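PDB 3BB8: CDP-4-keto-6-deoxy-D-glucose-3-dehydrase from Yersinia pseudotuberculosis, which is a pyridoxal 5'-phosphate-binding enzyme of the DegT/DnrJ/EryC1 family that probably dehydrates CDP-4-keto-6-deoxy-D-glucose at C3 in lipopolysaccharide sugar biosynthesis. Local coordinates for residues G110-T115 / G131-F136; D157-I162 / Y184-I189. The protein carries 1 engineered substitution. All coordinates share one frame; numbering follows the deposited sequence.

Contacts 1 and 2 are two parallel strand pairings of one mixed sheet in the aspartate aminotransferase fold, and they follow one another along the chain. Strands 112-115 and 159-165 are neighbours in that sheet, so the four segments lie in the order 131-136, 110-115, 157-162, 184-189, with contact centres about 9 Å apart. E112 N and K158 O, 2.8 Å apart, probably form a hydrogen bond that helps join the two. Both contacts are mainly buried. Contact 1 has the longer backbone pairing and buries the charged E112 on one face; contact 2 has fewer backbone bonds, with apolar packing of L186 and I162 on one face and W187 against A161 on the other.

Contact 1 of 2, residues G110-T115 / G131-F136; sequences GDEVIT and GLIPVF
V135 lies obliquely across the side chain of E112, its CG2 methyl 3.6 Å from E112 CB and also close to the carboxylate carbon. In E112, CG is anti to the carbonyl carbon (chi1 -60°) and the chain is extended beyond it, which carries the aliphatic part past this methyl. The buried carboxylate is gripped at both oxygens, through a salt bridge to R393 and a hydrogen bond to S156. I133, on the same face, brings CD1 to 3.3 Å from G110 O.

V113, P134, T115 and F136 occupy the other face. V113 CG2 touches L132 CD2 at 3.3 Å where the two side chains pass at a slant, while L132 CB rests against the carbonyl of D111. Farther along, T115 and F136 lie side by side and point the same way; T115 CG2 approaches the ring obliquely, 3.7 Å from CE2. With T115 OG1 anti to its backbone N (chi1 -173°), the methyl is left to meet the ring and the hydroxyl bonds to M163 O.

Between the two faces the parallel strands exchange backbone bonds, including I133 N to D111 O at 2.7 Å and T115 N to V135 O at 2.8 Å. G131, which closes a Schellman motif at the end of helix 121-129, accepts a bond from G110 N.

The pair forms a beta-alpha-beta unit with helix 121-129, which covers V113, T115, L132 and P134. Helix 151-154 packs on I114 and V135, while strand 159-165 lines the other edge of strand 112-115.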
# COMPACT_ATOMS: atom_id res chain seq x y z
N GLY A 110 -23.86 1.21 5.66
CA GLY A 110 -25.27 0.97 5.40
C GLY A 110 -25.72 1.60 4.09
O GLY A 110 -26.69 1.14 3.48
N ASP A 111 -25.02 2.64 3.67
CA ASP A 111 -25.32 3.33 2.42
C ASP A 111 -25.00 2.42 1.24
O ASP A 111 -24.22 1.47 1.37
CB ASP A 111 -24.51 4.63 2.33
CG ASP A 111 -24.93 5.66 3.38
OD1 ASP A 111 -25.63 5.26 4.34
OD2 ASP A 111 -24.54 6.85 3.26
N GLU A 112 -25.61 2.70 0.10
CA GLU A 112 -25.40 1.88 -1.09
C GLU A 112 -24.58 2.55 -2.17
O GLU A 112 -24.65 3.76 -2.37
CB GLU A 112 -26.74 1.43 -1.66
CG GLU A 112 -27.57 0.61 -0.67
CD GLU A 112 -28.99 0.36 -1.12
OE1 GLU A 112 -29.51 1.16 -1.94
OE2 GLU A 112 -29.60 -0.63 -0.65
N VAL A 113 -23.80 1.73 -2.86
CA VAL A 113 -22.96 2.18 -3.95
C VAL A 113 -23.35 1.32 -5.16
O VAL A 113 -23.29 0.08 -5.09
CB VAL A 113 -21.46 1.95 -3.64
CG1 VAL A 113 -20.61 2.48 -4.77
CG2 VAL A 113 -21.09 2.63 -2.33
N ILE A 114 -23.76 1.96 -6.24
CA ILE A 114 -24.15 1.24 -7.45
C ILE A 114 -22.91 0.89 -8.27
O ILE A 114 -22.03 1.74 -8.49
CB ILE A 114 -25.10 2.08 -8.32
CG1 ILE A 114 -26.46 2.21 -7.63
CG2 ILE A 114 -25.26 1.43 -9.70
CD1 ILE A 114 -27.42 3.16 -8.32
N THR A 115 -22.83 -0.36 -8.72
CA THR A 115 -21.69 -0.80 -9.51
C THR A 115 -22.11 -2.03 -10.32
O THR A 115 -23.29 -2.39 -10.32
CB THR A 115 -20.49 -1.14 -8.58
OG1 THR A 115 -19.32 -1.41 -9.36
CG2 THR A 115 -20.80 -2.37 -7.73
N GLY A 131 -18.06 -0.73 5.04
CA GLY A 131 -19.37 -1.02 5.59
C GLY A 131 -20.54 -0.59 4.71
O GLY A 131 -21.67 -0.53 5.18
N LEU A 132 -20.28 -0.27 3.45
CA LEU A 132 -21.38 0.09 2.56
C LEU A 132 -21.90 -1.14 1.85
O LEU A 132 -21.31 -2.22 1.92
CB LEU A 132 -20.96 1.15 1.55
CG LEU A 132 -21.09 2.59 2.04
CD1 LEU A 132 -20.03 2.87 3.09
CD2 LEU A 132 -20.92 3.55 0.88
N ILE A 133 -23.01 -0.98 1.15
CA ILE A 133 -23.64 -2.08 0.45
C ILE A 133 -23.59 -1.90 -1.06
O ILE A 133 -24.11 -0.92 -1.59
CB ILE A 133 -25.10 -2.23 0.91
CG1 ILE A 133 -25.13 -2.42 2.43
CG2 ILE A 133 -25.76 -3.41 0.23
CD1 ILE A 133 -26.47 -2.14 3.05
N PRO A 134 -22.95 -2.84 -1.76
CA PRO A 134 -22.85 -2.78 -3.22
C PRO A 134 -24.19 -3.15 -3.85
O PRO A 134 -24.87 -4.06 -3.38
CB PRO A 134 -21.78 -3.83 -3.54
CG PRO A 134 -21.00 -3.94 -2.26
CD PRO A 134 -22.08 -3.90 -1.22
N VAL A 135 -24.58 -2.41 -4.88
CA VAL A 135 -25.82 -2.66 -5.61
C VAL A 135 -25.43 -2.87 -7.08
O VAL A 135 -24.94 -1.94 -7.72
CB VAL A 135 -26.79 -1.47 -5.48
CG1 VAL A 135 -28.05 -1.74 -6.28
CG2 VAL A 135 -27.13 -1.25 -4.02
N PHE A 136 -25.65 -4.07 -7.60
CA PHE A 136 -25.28 -4.38 -8.98
C PHE A 136 -26.39 -4.34 -10.04
O PHE A 136 -27.55 -4.62 -9.75
CB PHE A 136 -24.64 -5.78 -9.07
CG PHE A 136 -23.55 -6.03 -8.07
CD1 PHE A 136 -23.85 -6.54 -6.81
CD2 PHE A 136 -22.21 -5.81 -8.41
CE1 PHE A 136 -22.84 -6.83 -5.89
CE2 PHE A 136 -21.19 -6.09 -7.51
CZ PHE A 136 -21.50 -6.61 -6.24

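Contact 2 of 2, residues D157-I162 / Y184-I189; sequences DKTKAI and YNLWLI
L186 has CG anti to the carbonyl carbon (chi1 -56°) and CD1 continuing the extended chain (chi2 172°), an arrangement that places both methyls against T159, with CD1 also facing I162. L188 instead has CG anti to its backbone N (chi1 175°), and its CD1 reaches I162 CB at 4.0 Å. Here strands 159-165 and 187-191 run parallel as the two strands of a beta-alpha-beta unit, with helix 174-184 as the connection, inside the aspartate aminotransferase fold.

The T159 and L186 side chains meet at an oblique angle: CG2 of T159 touches both leucine methyls and is 3.5 Å from CD2. Its hydroxyl is held by S156 N. I162 also crosses L186, with its CD1 3.9 Å from the leucine CD1. I162 thus packs against L186 through its CG1-CD1 arm, and against L188 through CB and CG2.

A161 and W187 pair on the other face, where their CB atoms approach to 3.5 Å. The alanine methyl lies oblique to the indole, whereas K160 O sits at the ring edge, near its plane. The indole is anchored by R105, whose carbonyl takes the NE1 hydrogen bond and whose guanidinium makes a cation-pi contact with the ring.

Strand 112-115 flanks strand 159-165 on its far edge, with I114 touching T159 and I162. V177 and R178 of helix 174-184 cover L188, while I189 meets helix 86-96 through A93 and L94. The backbones are joined by three bonds. W187 N bonds to K160 O; I162 N then bonds to W187 O, and I189 N reaches I162 O at 2.8 Å.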
# COMPACT_ATOMS: atom_id res chain seq x y z
N ASP A 157 -33.31 5.33 -1.60
CA ASP A 157 -33.08 6.32 -0.56
C ASP A 157 -31.71 6.16 0.10
O ASP A 157 -31.20 7.09 0.72
CB ASP A 157 -34.19 6.20 0.50
CG ASP A 157 -34.38 4.76 0.98
OD1 ASP A 157 -34.57 3.86 0.12
OD2 ASP A 157 -34.36 4.54 2.21
N LYS A 158 -31.11 4.98 -0.05
CA LYS A 158 -29.81 4.71 0.54
C LYS A 158 -28.64 4.86 -0.44
O LYS A 158 -27.48 4.74 -0.05
CB LYS A 158 -29.79 3.31 1.13
CG LYS A 158 -30.73 3.15 2.31
CD LYS A 158 -30.68 1.74 2.86
CE LYS A 158 -31.52 1.61 4.13
NZ LYS A 158 -31.47 0.21 4.65
N THR A 159 -28.95 5.14 -1.70
CA THR A 159 -27.90 5.29 -2.70
C THR A 159 -27.18 6.61 -2.51
O THR A 159 -27.81 7.67 -2.48
CB THR A 159 -28.47 5.25 -4.12
OG1 THR A 159 -29.26 4.06 -4.29
CG2 THR A 159 -27.35 5.25 -5.15
N LYS A 160 -25.86 6.56 -2.39
CA LYS A 160 -25.07 7.77 -2.20
C LYS A 160 -23.97 7.93 -3.23
O LYS A 160 -23.36 8.99 -3.34
CB LYS A 160 -24.46 7.80 -0.79
CG LYS A 160 -25.49 8.04 0.30
CD LYS A 160 -26.14 9.41 0.13
CE LYS A 160 -27.28 9.63 1.13
NZ LYS A 160 -27.94 10.96 0.93
N ALA A 161 -23.70 6.88 -3.99
CA ALA A 161 -22.64 6.98 -4.98
C ALA A 161 -22.65 5.88 -6.03
O ALA A 161 -23.33 4.86 -5.90
CB ALA A 161 -21.27 6.99 -4.28
N ILE A 162 -21.87 6.12 -7.07
CA ILE A 162 -21.71 5.16 -8.15
C ILE A 162 -20.22 5.05 -8.39
O ILE A 162 -19.55 6.06 -8.60
CB ILE A 162 -22.38 5.64 -9.44
CG1 ILE A 162 -23.88 5.82 -9.23
CG2 ILE A 162 -22.11 4.64 -10.56
CD1 ILE A 162 -24.62 6.30 -10.47
N TYR A 184 -29.75 12.43 -8.90
CA TYR A 184 -29.85 12.05 -7.50
C TYR A 184 -28.73 12.59 -6.61
O TYR A 184 -28.64 12.23 -5.44
CB TYR A 184 -29.93 10.53 -7.37
CG TYR A 184 -31.18 9.94 -7.98
CD1 TYR A 184 -31.27 9.71 -9.35
CD2 TYR A 184 -32.29 9.66 -7.18
CE1 TYR A 184 -32.45 9.20 -9.91
CE2 TYR A 184 -33.47 9.16 -7.73
CZ TYR A 184 -33.54 8.93 -9.10
OH TYR A 184 -34.71 8.45 -9.64
N ASN A 185 -27.89 13.46 -7.17
CA ASN A 185 -26.78 14.05 -6.44
C ASN A 185 -25.85 12.99 -5.84
O ASN A 185 -25.35 13.13 -4.72
CB ASN A 185 -27.30 14.95 -5.32
CG ASN A 185 -27.96 16.20 -5.85
OD1 ASN A 185 -27.32 17.05 -6.47
ND2 ASN A 185 -29.27 16.31 -5.62
N LEU A 186 -25.63 11.93 -6.61
CA LEU A 186 -24.78 10.83 -6.18
C LEU A 186 -23.33 11.13 -6.52
O LEU A 186 -23.04 11.79 -7.51
CB LEU A 186 -25.18 9.55 -6.91
CG LEU A 186 -26.63 9.07 -6.79
CD1 LEU A 186 -26.84 7.89 -7.74
CD2 LEU A 186 -26.93 8.67 -5.35
N TRP A 187 -22.43 10.64 -5.66
CA TRP A 187 -20.99 10.80 -5.87
C TRP A 187 -20.63 9.87 -7.03
O TRP A 187 -21.22 8.80 -7.15
CB TRP A 187 -20.21 10.33 -4.64
CG TRP A 187 -20.20 11.26 -3.49
CD1 TRP A 187 -20.83 11.10 -2.29
CD2 TRP A 187 -19.49 12.50 -3.40
NE1 TRP A 187 -20.55 12.16 -1.46
CE2 TRP A 187 -19.73 13.03 -2.12
CE3 TRP A 187 -18.67 13.21 -4.29
CZ2 TRP A 187 -19.17 14.24 -1.70
CZ3 TRP A 187 -18.12 14.40 -3.88
CH2 TRP A 187 -18.37 14.90 -2.59
N LEU A 188 -19.67 10.26 -7.85
CA LEU A 188 -19.26 9.40 -8.96
C LEU A 188 -17.76 9.11 -8.98
O LEU A 188 -16.94 10.03 -9.12
CB LEU A 188 -19.65 10.00 -10.32
CG LEU A 188 -19.11 9.17 -11.50
CD1 LEU A 188 -19.88 7.87 -11.58
CD2 LEU A 188 -19.21 9.93 -12.82
N ILE A 189 -17.39 7.84 -8.86
CA ILE A 189 -15.98 7.47 -8.91
C ILE A 189 -15.69 6.66 -10.18
O ILE A 189 -16.28 5.61 -10.42
CB ILE A 189 -15.54 6.65 -7.68
CG1 ILE A 189 -15.58 7.53 -6.44
CG2 ILE A 189 -14.12 6.11 -7.88
CD1 ILE A 189 -15.42 6.80 -5.15